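PDB 5HC8: prenyltransference for protein from Lavandula lanata, which catalyses the head-to-middle condensation of two molecules of dimethylallyl diphosphate into lavandulyl diphosphate, as a homodimeric member of the cis-prenyltransferase (undecaprenyl diphosphate synthase) family. Local coordinates for residues Asn43-Ile48 and Leu60-Leu65; Ser50-Leu55 and Lys132-Ile137; Glu94-Thr97 and Asp101-Phe104; Leu191-Ala194 and Leu200-Phe203. All coordinates share one frame; numbering follows the deposited sequence.

Contact 1: Asn43-Ile48 and Leu60-Leu65. With ISY (3-methylbut-3-enylsulfanyl(phosphonooxy)phosphinic acid), chain F; 61G (2-methylbuta-1,3-diene), chain D.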
loop_
_atom_site.group_PDB
_atom_site.type_symbol
_atom_site.label_atom_id
_atom_site.label_comp_id
_atom_site.label_asym_id
_atom_site.label_seq_id
_atom_site.Cartn_x
_atom_site.Cartn_y
_atom_site.Cartn_z
ATOM N N ASN A 43 -6.294 25.317 -7.563
ATOM C CA ASN A 43 -6.823 26.430 -6.753
ATOM C C ASN A 43 -7.396 26.032 -5.411
ATOM O O ASN A 43 -7.460 26.860 -4.537
ATOM C CB ASN A 43 -7.881 27.218 -7.522
ATOM C CG ASN A 43 -7.288 28.030 -8.678
ATOM O OD1 ASN A 43 -6.074 28.270 -8.764
ATOM N ND2 ASN A 43 -8.146 28.435 -9.582
ATOM N N ASN A 44 -7.793 24.764 -5.241
ATOM C CA ASN A 44 -8.261 24.284 -3.943
ATOM C C ASN A 44 -7.139 24.082 -2.946
ATOM O O ASN A 44 -7.380 24.098 -1.744
ATOM C CB ASN A 44 -9.033 22.959 -4.079
ATOM C CG ASN A 44 -10.260 23.060 -4.943
ATOM O OD1 ASN A 44 -10.723 22.082 -5.526
ATOM N ND2 ASN A 44 -10.787 24.246 -5.057
ATOM N N TRP A 45 -5.923 23.832 -3.429
ATOM C CA TRP A 45 -4.834 23.423 -2.527
ATOM C C TRP A 45 -4.584 24.386 -1.377
ATOM O O TRP A 45 -4.414 23.977 -0.238
ATOM C CB TRP A 45 -3.572 23.174 -3.276
ATOM C CG TRP A 45 -3.555 22.078 -4.275
ATOM C CD1 TRP A 45 -4.589 21.292 -4.681
ATOM C CD2 TRP A 45 -2.451 21.694 -5.049
ATOM N NE1 TRP A 45 -4.171 20.425 -5.601
ATOM C CE2 TRP A 45 -2.869 20.659 -5.883
ATOM C CE3 TRP A 45 -1.139 22.163 -5.158
ATOM C CZ2 TRP A 45 -2.042 20.075 -6.819
ATOM C CZ3 TRP A 45 -0.313 21.565 -6.075
ATOM C CH2 TRP A 45 -0.767 20.546 -6.887
ATOM N N LYS A 46 -4.619 25.701 -1.649
ATOM C CA LYS A 46 -4.234 26.642 -0.617
ATOM C C LYS A 46 -5.192 26.574 0.576
ATOM O O LYS A 46 -4.777 26.673 1.706
ATOM C CB LYS A 46 -4.063 28.086 -1.191
ATOM C CG LYS A 46 -5.324 28.667 -1.767
ATOM C CD LYS A 46 -5.166 30.102 -2.288
ATOM C CE LYS A 46 -6.437 30.499 -3.067
ATOM N NZ LYS A 46 -6.700 29.658 -4.297
ATOM N N HIS A 47 -6.475 26.390 0.315
ATOM C CA HIS A 47 -7.468 26.381 1.420
ATOM C C HIS A 47 -7.355 25.071 2.200
ATOM O O HIS A 47 -7.532 25.035 3.412
ATOM C CB HIS A 47 -8.849 26.473 0.859
ATOM C CG HIS A 47 -9.057 27.673 0.013
ATOM N ND1 HIS A 47 -8.965 28.952 0.521
ATOM C CD2 HIS A 47 -9.293 27.803 -1.317
ATOM C CE1 HIS A 47 -9.165 29.821 -0.452
ATOM N NE2 HIS A 47 -9.363 29.148 -1.577
ATOM N N ILE A 48 -6.984 24.002 1.492
ATOM C CA ILE A 48 -6.759 22.721 2.168
ATOM C C ILE A 48 -5.544 22.792 3.066
ATOM O O ILE A 48 -5.565 22.271 4.175
ATOM C CB ILE A 48 -6.637 21.608 1.118
ATOM C CG1 ILE A 48 -8.019 21.397 0.499
ATOM C CG2 ILE A 48 -6.207 20.314 1.782
ATOM C CD1 ILE A 48 -7.974 20.760 -0.843
ATOM N N LEU A 60 1.233 17.849 5.867
ATOM C CA LEU A 60 0.256 17.594 4.801
ATOM C C LEU A 60 1.034 17.331 3.510
ATOM O O LEU A 60 1.842 18.182 3.088
ATOM C CB LEU A 60 -0.566 18.790 4.508
ATOM C CG LEU A 60 -1.669 18.538 3.466
ATOM C CD1 LEU A 60 -2.765 17.631 4.050
ATOM C CD2 LEU A 60 -2.256 19.821 2.950
ATOM N N THR A 61 0.836 16.165 2.937
ATOM C CA THR A 61 1.417 15.840 1.610
ATOM C C THR A 61 0.349 15.829 0.539
ATOM O O THR A 61 -0.690 15.180 0.718
ATOM C CB THR A 61 2.096 14.476 1.669
ATOM O OG1 THR A 61 3.208 14.517 2.562
ATOM C CG2 THR A 61 2.618 14.105 0.279
ATOM N N ILE A 62 0.562 16.572 -0.551
ATOM C CA ILE A 62 -0.330 16.515 -1.702
ATOM C C ILE A 62 0.435 15.894 -2.860
ATOM O O ILE A 62 1.535 16.325 -3.246
ATOM C CB ILE A 62 -0.869 17.889 -2.127
ATOM C CG1 ILE A 62 -1.708 18.496 -1.007
ATOM C CG2 ILE A 62 -1.614 17.796 -3.446
ATOM C CD1 ILE A 62 -2.144 19.955 -1.265
ATOM N N TRP A 63 -0.088 14.797 -3.375
ATOM C CA TRP A 63 0.551 14.129 -4.539
ATOM C C TRP A 63 0.023 14.703 -5.811
ATOM O O TRP A 63 -1.192 14.660 -6.048
ATOM C CB TRP A 63 0.221 12.659 -4.578
ATOM C CG TRP A 63 1.034 11.816 -5.523
ATOM C CD1 TRP A 63 2.351 11.979 -5.933
ATOM C CD2 TRP A 63 0.604 10.591 -6.099
ATOM N NE1 TRP A 63 2.721 10.913 -6.721
ATOM C CE2 TRP A 63 1.694 10.025 -6.778
ATOM C CE3 TRP A 63 -0.573 9.856 -6.012
ATOM C CZ2 TRP A 63 1.578 8.809 -7.473
ATOM C CZ3 TRP A 63 -0.662 8.704 -6.708
ATOM C CH2 TRP A 63 0.409 8.172 -7.375
ATOM N N ALA A 64 0.917 15.257 -6.641
ATOM C CA ALA A 64 0.473 16.000 -7.857
ATOM C C ALA A 64 0.885 15.311 -9.172
ATOM O O ALA A 64 0.319 15.555 -10.228
ATOM C CB ALA A 64 1.029 17.399 -7.846
ATOM N N LEU A 65 1.910 14.463 -9.119
ATOM C CA LEU A 65 2.379 13.959 -10.401
ATOM C C LEU A 65 3.170 12.706 -10.138
ATOM O O LEU A 65 4.092 12.744 -9.379
ATOM C CB LEU A 65 3.210 15.015 -11.085
ATOM C CG LEU A 65 3.534 14.616 -12.525
ATOM C CD1 LEU A 65 2.394 14.945 -13.471
ATOM C CD2 LEU A 65 4.797 15.330 -12.993
HETATM P P1 ISY F . -4.888 5.925 -12.080
HETATM O O2 ISY F . -3.781 7.151 -11.953
HETATM P P3 ISY F . -4.034 8.703 -11.838
HETATM O O4 ISY F . -6.274 6.336 -11.446
HETATM O O5 ISY F . -4.380 4.573 -11.501
HETATM O O6 ISY F . -5.065 5.740 -13.581
HETATM O O7 ISY F . -5.227 9.107 -12.628
HETATM O O8 ISY F . -2.657 9.456 -12.138
HETATM S S9 ISY F . -4.600 8.988 -9.799
HETATM C C10 ISY F . -3.002 9.050 -9.024
HETATM C C11 ISY F . -2.921 10.502 -8.629
HETATM C C12 ISY F . -1.700 11.331 -8.911
HETATM C C13 ISY F . -1.689 12.726 -8.481
HETATM C C14 ISY F . -0.605 10.833 -9.778
HETATM C CAC 61G D . -1.946 14.044 -12.142
HETATM C CAE 61G D . -2.813 15.293 -11.845
HETATM C CAB 61G D . -2.338 16.600 -11.269
HETATM C CAD 61G D . -4.218 15.136 -11.965
HETATM C CAA 61G D . -4.600 13.869 -12.480
#

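Contact 2: Ser50-Leu55 and Lys132-Ile137. With SO4 (sulfate ion), chain E.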
loop_
_atom_site.group_PDB
_atom_site.type_symbol
_atom_site.label_atom_id
_atom_site.label_comp_id
_atom_site.label_asym_id
_atom_site.label_seq_id
_atom_site.Cartn_x
_atom_site.Cartn_y
_atom_site.Cartn_z
ATOM N N SER A 50 -4.138 25.521 4.367
ATOM C CA SER A 50 -4.563 26.402 5.496
ATOM C C SER A 50 -5.335 25.676 6.522
ATOM O O SER A 50 -5.048 25.824 7.704
ATOM C CB SER A 50 -5.515 27.483 5.058
ATOM O OG SER A 50 -4.811 28.445 4.420
ATOM N N ARG A 51 -6.350 24.938 6.076
ATOM C CA ARG A 51 -7.204 24.188 6.981
ATOM C C ARG A 51 -6.414 23.151 7.792
ATOM O O ARG A 51 -6.564 23.066 9.014
ATOM C CB ARG A 51 -8.370 23.601 6.224
ATOM C CG ARG A 51 -9.342 22.786 7.042
ATOM C CD ARG A 51 -9.987 23.518 8.233
ATOM N NE ARG A 51 -11.016 24.424 7.702
ATOM C CZ ARG A 51 -11.999 24.910 8.451
ATOM N NH1 ARG A 51 -12.058 24.583 9.703
ATOM N NH2 ARG A 51 -12.877 25.721 7.928
ATOM N N ALA A 52 -5.524 22.391 7.127
ATOM C CA ALA A 52 -4.750 21.364 7.802
ATOM C C ALA A 52 -3.870 22.030 8.871
ATOM O O ALA A 52 -3.746 21.523 9.998
ATOM C CB ALA A 52 -3.878 20.612 6.804
ATOM N N SER A 53 -3.317 23.198 8.541
ATOM C CA SER A 53 -2.510 23.963 9.512
ATOM C C SER A 53 -3.287 24.374 10.785
ATOM O O SER A 53 -2.869 24.082 11.922
ATOM C CB SER A 53 -1.853 25.170 8.835
ATOM O OG SER A 53 -1.131 25.951 9.772
ATOM N N GLN A 54 -4.495 24.884 10.556
ATOM C CA GLN A 54 -5.388 25.321 11.631
ATOM C C GLN A 54 -5.726 24.148 12.472
ATOM O O GLN A 54 -5.873 24.264 13.686
ATOM C CB GLN A 54 -6.700 25.847 11.082
ATOM C CG GLN A 54 -6.650 27.161 10.308
ATOM C CD GLN A 54 -8.026 27.440 9.650
ATOM O OE1 GLN A 54 -9.098 27.201 10.260
ATOM N NE2 GLN A 54 -8.000 27.878 8.382
ATOM N N LEU A 55 -5.854 22.992 11.859
ATOM C CA LEU A 55 -6.259 21.811 12.614
ATOM C C LEU A 55 -5.113 21.204 13.421
ATOM O O LEU A 55 -5.300 20.266 14.153
ATOM C CB LEU A 55 -6.842 20.754 11.677
ATOM C CG LEU A 55 -8.208 21.028 11.083
ATOM C CD1 LEU A 55 -8.426 20.118 9.918
ATOM C CD2 LEU A 55 -9.367 20.845 12.064
ATOM N N LYS A 132 8.675 27.393 11.101
ATOM C CA LYS A 132 8.424 26.403 12.136
ATOM C C LYS A 132 6.999 25.844 12.108
ATOM O O LYS A 132 6.640 25.089 12.991
ATOM C CB LYS A 132 8.646 27.076 13.518
ATOM C CG LYS A 132 10.101 27.371 13.859
ATOM C CD LYS A 132 10.908 26.108 14.175
ATOM C CE LYS A 132 12.383 26.445 14.364
ATOM N NZ LYS A 132 13.240 25.234 14.305
ATOM N N GLY A 133 6.168 26.264 11.164
ATOM C CA GLY A 133 4.773 25.834 11.123
ATOM C C GLY A 133 4.622 24.467 10.454
ATOM O O GLY A 133 5.554 23.684 10.402
ATOM N N MET A 134 3.432 24.183 9.961
ATOM C CA MET A 134 3.149 22.858 9.455
ATOM C C MET A 134 4.026 22.679 8.250
ATOM O O MET A 134 4.185 23.586 7.448
ATOM C CB MET A 134 1.677 22.729 9.061
ATOM C CG MET A 134 1.240 21.374 8.495
ATOM S SD MET A 134 -0.431 21.384 7.878
ATOM C CE MET A 134 -0.240 22.102 6.269
ATOM N N HIS A 135 4.543 21.477 8.105
ATOM C CA HIS A 135 5.224 21.066 6.894
ATOM C C HIS A 135 4.159 20.725 5.792
ATOM O O HIS A 135 3.137 20.054 6.063
ATOM C CB HIS A 135 6.109 19.878 7.267
ATOM C CG HIS A 135 7.227 19.574 6.327
ATOM N ND1 HIS A 135 8.131 18.568 6.585
ATOM C CD2 HIS A 135 7.612 20.124 5.150
ATOM C CE1 HIS A 135 9.013 18.509 5.611
ATOM N NE2 HIS A 135 8.709 19.431 4.721
ATOM N N PHE A 136 4.424 21.210 4.572
ATOM C CA PHE A 136 3.667 20.907 3.372
ATOM C C PHE A 136 4.609 20.291 2.356
ATOM O O PHE A 136 5.589 20.923 1.942
ATOM C CB PHE A 136 3.082 22.181 2.782
ATOM C CG PHE A 136 2.490 22.020 1.415
ATOM C CD1 PHE A 136 1.814 20.838 1.023
ATOM C CD2 PHE A 136 2.658 23.019 0.450
ATOM C CE1 PHE A 136 1.292 20.699 -0.261
ATOM C CE2 PHE A 136 2.117 22.881 -0.845
ATOM C CZ PHE A 136 1.422 21.728 -1.194
ATOM N N ILE A 137 4.392 19.016 2.003
ATOM C CA ILE A 137 5.176 18.353 0.945
ATOM C C ILE A 137 4.332 18.271 -0.331
ATOM O O ILE A 137 3.169 17.803 -0.311
ATOM C CB ILE A 137 5.621 16.960 1.351
ATOM C CG1 ILE A 137 6.667 17.079 2.449
ATOM C CG2 ILE A 137 6.246 16.171 0.165
ATOM C CD1 ILE A 137 7.006 15.774 3.159
HETATM S S SO4 E . 8.834 17.475 9.997
HETATM O O1 SO4 E . 7.802 17.069 8.944
HETATM O O2 SO4 E . 9.815 16.432 10.503
HETATM O O3 SO4 E . 9.703 18.604 9.498
HETATM O O4 SO4 E . 8.008 17.982 11.138
HETATM O O HOH W 1 1.291 26.187 10.631
#

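Contact 3: Glu94-Thr97 and Asp101-Phe104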
loop_
_atom_site.group_PDB
_atom_site.type_symbol
_atom_site.label_atom_id
_atom_site.label_comp_id
_atom_site.label_asym_id
_atom_site.label_seq_id
_atom_site.Cartn_x
_atom_site.Cartn_y
_atom_site.Cartn_z
ATOM N N GLU A 94 2.630 32.983 -0.554
ATOM C CA GLU A 94 1.696 33.499 0.483
ATOM C C GLU A 94 1.607 32.646 1.761
ATOM O O GLU A 94 1.615 33.167 2.865
ATOM C CB GLU A 94 0.290 33.650 -0.111
ATOM C CG GLU A 94 -0.552 34.745 0.544
ATOM C CD GLU A 94 0.027 36.161 0.330
ATOM O OE1 GLU A 94 -0.557 37.140 0.859
ATOM O OE2 GLU A 94 1.065 36.312 -0.373
ATOM N N LEU A 95 1.522 31.324 1.613
ATOM C CA LEU A 95 1.444 30.448 2.756
ATOM C C LEU A 95 2.697 30.443 3.677
ATOM O O LEU A 95 2.581 30.374 4.913
ATOM C CB LEU A 95 1.166 29.009 2.265
ATOM C CG LEU A 95 -0.233 28.782 1.663
ATOM C CD1 LEU A 95 -0.266 27.617 0.669
ATOM C CD2 LEU A 95 -1.161 28.560 2.833
ATOM N N VAL A 96 3.881 30.447 3.090
ATOM C CA VAL A 96 5.086 30.327 3.874
ATOM C C VAL A 96 5.431 31.686 4.533
ATOM O O VAL A 96 6.077 31.709 5.599
ATOM C CB VAL A 96 6.263 29.759 3.063
ATOM C CG1 VAL A 96 5.883 28.465 2.380
ATOM C CG2 VAL A 96 6.768 30.720 2.016
ATOM N N THR A 97 4.967 32.777 3.919
ATOM C CA THR A 97 5.145 34.153 4.484
ATOM C C THR A 97 3.973 34.663 5.322
ATOM O O THR A 97 4.068 35.739 5.914
ATOM C CB THR A 97 5.590 35.214 3.437
ATOM O OG1 THR A 97 4.577 35.462 2.458
ATOM C CG2 THR A 97 6.848 34.740 2.736
ATOM N N ASP A 101 3.164 30.160 8.626
ATOM C CA ASP A 101 4.570 29.899 8.759
ATOM C C ASP A 101 4.905 28.501 8.225
ATOM O O ASP A 101 5.659 27.739 8.842
ATOM C CB ASP A 101 5.008 29.978 10.218
ATOM C CG ASP A 101 6.513 30.181 10.362
ATOM O OD1 ASP A 101 7.168 30.720 9.448
ATOM O OD2 ASP A 101 7.048 29.757 11.379
ATOM N N ILE A 102 4.326 28.183 7.081
ATOM C CA ILE A 102 4.435 26.835 6.539
ATOM C C ILE A 102 5.811 26.531 6.018
ATOM O O ILE A 102 6.427 27.363 5.403
ATOM C CB ILE A 102 3.370 26.656 5.467
ATOM C CG1 ILE A 102 2.051 26.492 6.222
ATOM C CG2 ILE A 102 3.668 25.458 4.559
ATOM C CD1 ILE A 102 1.035 27.348 5.568
ATOM N N GLN A 103 6.285 25.330 6.293
ATOM C CA GLN A 103 7.505 24.867 5.724
ATOM C C GLN A 103 7.191 24.056 4.474
ATOM O O GLN A 103 6.379 23.119 4.564
ATOM C CB GLN A 103 8.228 24.000 6.698
ATOM C CG GLN A 103 8.486 24.658 8.036
ATOM C CD GLN A 103 9.082 23.674 9.040
ATOM O OE1 GLN A 103 10.240 23.296 8.913
ATOM N NE2 GLN A 103 8.280 23.233 10.025
ATOM N N PHE A 104 7.836 24.409 3.338
ATOM C CA PHE A 104 7.563 23.809 2.045
ATOM C C PHE A 104 8.702 22.919 1.584
ATOM O O PHE A 104 9.844 23.291 1.674
ATOM C CB PHE A 104 7.250 24.832 0.961
ATOM C CG PHE A 104 7.169 24.185 -0.389
ATOM C CD1 PHE A 104 6.010 23.557 -0.788
ATOM C CD2 PHE A 104 8.289 24.105 -1.205
ATOM C CE1 PHE A 104 5.927 22.905 -1.998
ATOM C CE2 PHE A 104 8.231 23.441 -2.406
ATOM C CZ PHE A 104 7.043 22.829 -2.806
HETATM O O HOH W 2 6.256 32.963 7.906
#

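Contact 4: Leu191-Ala194 and Leu200-Phe203. With ISY (3-methylbut-3-enylsulfanyl(phosphonooxy)phosphinic acid), chain F.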
loop_
_atom_site.group_PDB
_atom_site.type_symbol
_atom_site.label_atom_id
_atom_site.label_comp_id
_atom_site.label_asym_id
_atom_site.label_seq_id
_atom_site.Cartn_x
_atom_site.Cartn_y
_atom_site.Cartn_z
ATOM N N LEU A 191 -4.730 8.677 4.648
ATOM C CA LEU A 191 -4.499 8.849 3.223
ATOM C C LEU A 191 -5.885 9.069 2.670
ATOM O O LEU A 191 -6.764 8.234 2.843
ATOM C CB LEU A 191 -3.899 7.606 2.591
ATOM C CG LEU A 191 -3.815 7.644 1.052
ATOM C CD1 LEU A 191 -2.796 8.656 0.635
ATOM C CD2 LEU A 191 -3.318 6.268 0.596
ATOM N N ILE A 192 -6.032 10.187 1.988
ATOM C CA ILE A 192 -7.255 10.544 1.341
ATOM C C ILE A 192 -7.127 10.390 -0.182
ATOM O O ILE A 192 -6.248 10.946 -0.777
ATOM C CB ILE A 192 -7.596 12.001 1.653
ATOM C CG1 ILE A 192 -7.831 12.194 3.159
ATOM C CG2 ILE A 192 -8.842 12.425 0.920
ATOM C CD1 ILE A 192 -7.928 13.690 3.575
ATOM N N ARG A 193 -8.105 9.750 -0.800
ATOM C CA ARG A 193 -8.157 9.741 -2.247
ATOM C C ARG A 193 -9.506 10.142 -2.761
ATOM O O ARG A 193 -10.495 9.535 -2.439
ATOM C CB ARG A 193 -7.751 8.385 -2.839
ATOM C CG ARG A 193 -7.825 8.347 -4.370
ATOM C CD ARG A 193 -7.200 7.099 -4.980
ATOM N NE ARG A 193 -7.383 7.205 -6.411
ATOM C CZ ARG A 193 -6.528 6.766 -7.329
ATOM N NH1 ARG A 193 -5.438 6.075 -7.017
ATOM N NH2 ARG A 193 -6.787 6.990 -8.595
ATOM N N ALA A 194 -9.481 11.199 -3.574
ATOM C CA ALA A 194 -10.637 11.766 -4.195
ATOM C C ALA A 194 -10.984 10.996 -5.445
ATOM O O ALA A 194 -10.150 10.284 -6.006
ATOM C CB ALA A 194 -10.360 13.192 -4.571
ATOM N N LEU A 200 -3.849 2.749 -4.965
ATOM C CA LEU A 200 -2.735 3.641 -4.652
ATOM C C LEU A 200 -2.126 4.259 -5.873
ATOM O O LEU A 200 -1.505 5.338 -5.771
ATOM C CB LEU A 200 -1.679 2.855 -3.851
ATOM C CG LEU A 200 -2.228 2.217 -2.558
ATOM C CD1 LEU A 200 -1.111 1.359 -1.952
ATOM C CD2 LEU A 200 -2.673 3.278 -1.556
ATOM N N SER A 201 -2.270 3.612 -7.036
ATOM C CA SER A 201 -1.678 4.173 -8.261
ATOM C C SER A 201 -0.197 4.551 -8.192
ATOM O O SER A 201 0.259 5.495 -8.838
ATOM C CB SER A 201 -2.487 5.365 -8.794
ATOM O OG SER A 201 -3.852 5.013 -8.876
ATOM N N ASN A 202 0.551 3.791 -7.409
ATOM C CA ASN A 202 1.989 3.902 -7.257
ATOM C C ASN A 202 2.374 5.175 -6.501
ATOM O O ASN A 202 3.436 5.804 -6.721
ATOM C CB ASN A 202 2.757 3.648 -8.581
ATOM C CG ASN A 202 4.237 3.582 -8.369
ATOM O OD1 ASN A 202 4.714 2.974 -7.419
ATOM N ND2 ASN A 202 4.979 4.268 -9.214
ATOM N N PHE A 203 1.491 5.567 -5.566
ATOM C CA PHE A 203 1.913 6.499 -4.516
ATOM C C PHE A 203 2.824 5.786 -3.507
ATOM O O PHE A 203 3.440 4.726 -3.789
ATOM C CB PHE A 203 0.659 7.159 -3.887
ATOM C CG PHE A 203 0.900 8.363 -2.991
ATOM C CD1 PHE A 203 1.861 9.356 -3.251
ATOM C CD2 PHE A 203 0.041 8.558 -1.908
ATOM C CE1 PHE A 203 2.055 10.423 -2.421
ATOM C CE2 PHE A 203 0.211 9.664 -1.052
ATOM C CZ PHE A 203 1.197 10.625 -1.327
HETATM P P1 ISY F . -4.888 5.925 -12.080
HETATM O O2 ISY F . -3.781 7.151 -11.953
HETATM P P3 ISY F . -4.034 8.703 -11.838
HETATM O O4 ISY F . -6.274 6.336 -11.446
HETATM O O5 ISY F . -4.380 4.573 -11.501
HETATM O O6 ISY F . -5.065 5.740 -13.581
HETATM O O7 ISY F . -5.227 9.107 -12.628
HETATM O O8 ISY F . -2.657 9.456 -12.138
HETATM S S9 ISY F . -4.600 8.988 -9.799
HETATM C C10 ISY F . -3.002 9.050 -9.024
HETATM C C11 ISY F . -2.921 10.502 -8.629
HETATM C C12 ISY F . -1.700 11.331 -8.911
HETATM C C13 ISY F . -1.689 12.726 -8.481
HETATM C C14 ISY F . -0.605 10.833 -9.778
#

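Contact 1: Asn43-Ile48 and Leu60-Leu65
In the beta-alpha-beta connection that leads from strand 15-19 through helix 34-54 into strand 59-65, the indole of Trp45 lies on Ile62 and Ala64. Helix and strand run nearly antiparallel (169°), with axes 10.9 Å apart, a gap that large apolar side chains must fill. Trp45 suits this: with CG beside the backbone N and anti to the carbonyl carbon (chi1 -63°), the end of its flat ring is brought over Ile62 and up to Ala64. Both branches of Ile62, CG2 and CD1, lie over one face of it. The branch methyl CG2 makes a CH-pi contact 4.2 Å from the centroid of the six-membered ring, while CD1 lies 3.9 Å from Trp45 CG. Farther along the strand, Ala64 is small enough to let Trp45 CH2 come within 3.7 Å of its CB. A turn later on the helix, Ile48 CG2 touches Leu60 CD2 at 4.1 Å, the two side chains crossing at about a right angle. No hydrogen bond spans this apolar layer. Phe87 and Tyr84 add further aromatic contacts to Trp45.

Alternation along the strand turns Trp63 away from the helix, and one face of its ring lies against the hydrocarbon part of ISY, with CZ3 3.3 Å from ISY C10. Its NE1 is held by Tyr142 O, which helps to fix the ring in place. Ala64 O comes to 3.0 Å from CAB of the bound diene 61G. The strand thus packs the helix through Ile62 and Ala64 and lines the substrate pocket through Trp63 and the Ala64 carbonyl, at the C-terminal edge of a parallel alpha/beta sheet.

Contact 2: Ser50-Leu55 and Lys132-Ile137
A single thioether carries this contact: Met134 pushes SD against the backbone of the helix, 3.5 Å from Ser53 N. It joins the last turns of helix 34-54 to the start of strand 135-140, at the N-terminal edge of the parallel alpha/beta sheet. Methionine suits the place because its slender chain can run straight and then turn. CG is anti to the backbone N and the chain runs on straight to SD, and a bend at chi3 (81°) folds the methyl alongside the helix, leaving CE 4.0 Å from Ala52 CB. Alanine, with just one methyl to offer, allows SD to settle 3.7 Å from that same CB. Leu60 and Ile49 also touch Met134, whose side chain is buried.

The polar side of the contact is bridged by water. One water accepts from Met134 N at 3.0 Å and also lies 2.6 Å from Ser53 OG, linking the helix to the loop residue just before strand 135-140 where no direct hydrogen bond joins them. On the far side of the strand segment, His135 bonds Ser105 OG through NE2. Its other nitrogen, ND1, gives a nearly straight hydrogen bond (169°) to O1 of a sulfate, probably from the crystallisation liquor, at 2.8 Å and at the edge of the ring.

Contact 3: Glu94-Thr97 and Asp101-Phe104
Val96 and Leu95, near the end of helix 91-97, close tightly on Ile102, whereas the neighbouring Asp101 has a water between its carboxylate and the helix. On the tight side, Val96 CG1 sits 3.3 Å from Ile102 O. The same carbonyl receives a CA-H...O contact from Val96 CA at 3.6 Å, but its true hydrogen-bond donor is Asn131 ND2. The beta-branched valine keeps its bulk close to the backbone, which suits so short a gap, and its CG1 also touches Phe104 CB at 4.1 Å. Ile102 answers with its longer branch: chi2 of 134°, well short of anti, swings CD1 onto Leu95, 3.7 Å from Leu95 CB and near Leu95 O as well.

The other side is polar and looser. Asp101, whose positive phi (63°) belongs to the loop leading into the strand, directs its CB away from the helix. A water lies between the two segments here, 2.6 Å from Val96 O and 2.9 Å from Asp101 OD1. OD2 of the same carboxylate takes the backbone N-H of Lys132, tying this turn to the one before strand 135-140.

A short loop joins the helix to strand 103-107, the outermost strand of the parallel sheet within this chain. Leu95 and Ile102 pack inward on Ile49 of helix 34-54, Val96 and Phe104 meet helix 115-128, and Ile102 and Phe104 also rest on strand 135-140.

Contact 4: Leu191-Ala194 and Leu200-Phe203
Arg193 and Ser201 are joined by a polar bond and together grip the terminal phosphate of ISY. Extended throughout, the arginine carries its guanidinium to the loop, where NH1 gives Ser201 OG a nearly straight bond (171°) of 2.7 Å in the guanidinium plane. Ser201 OG in turn donates to ISY O5 at 2.7 Å, so this small hydroxyl relays between arginine and phosphate. Arg193 NH2 reaches O4 on the same terminal phosphate, 3.0 Å away but more bent. Arg199 O also receives NH1, and Asp21 forms a salt bridge with NH2; together they would hold the cation's orientation.

Backbone bonding shapes the loop. Phe203 N to Leu200 O closes a type I' turn, whose two central residues, Ser201 and Asn202, both have positive phi.

Apolar packing joins Leu191 to the loop. Leu191 forks between two partners: its CD2 meets Leu200 CD2 at 3.7 Å, and its CD1 approaches the edge of the Phe203 ring, 3.6 Å from CE2.

Strand 190-193 lies between strands 15-19 and 212-215 in the sheet. Phe203 leans on strand 15-19 and stacks on Trp63, while the turn also packs against Phe210 and Phe213 of the second subunit.

All four contacts use one parallel sheet, but at different distances from the substrates. Contacts 1 and 4, with centres 13 Å apart, both touch ISY: the strand of contact 1 receives its hydrocarbon part, and contact 4 holds its diphosphate. They meet directly, Trp63 CH2 lying 3.1 Å from Ser201 O. In contact 4 the Arg193 side chain is also about 5 Å from the magnesium ion. Contacts 1 and 2 share helix 34-54 and adjoining strands, probably hydrogen-bonded from Ile62 N to Ile137 O at 2.9 Å. Contact 3 continues outward, 9 Å from contact 2 between centres, and its centre lies about 25 Å from that of contact 4, on the opposite side of the chain's centre.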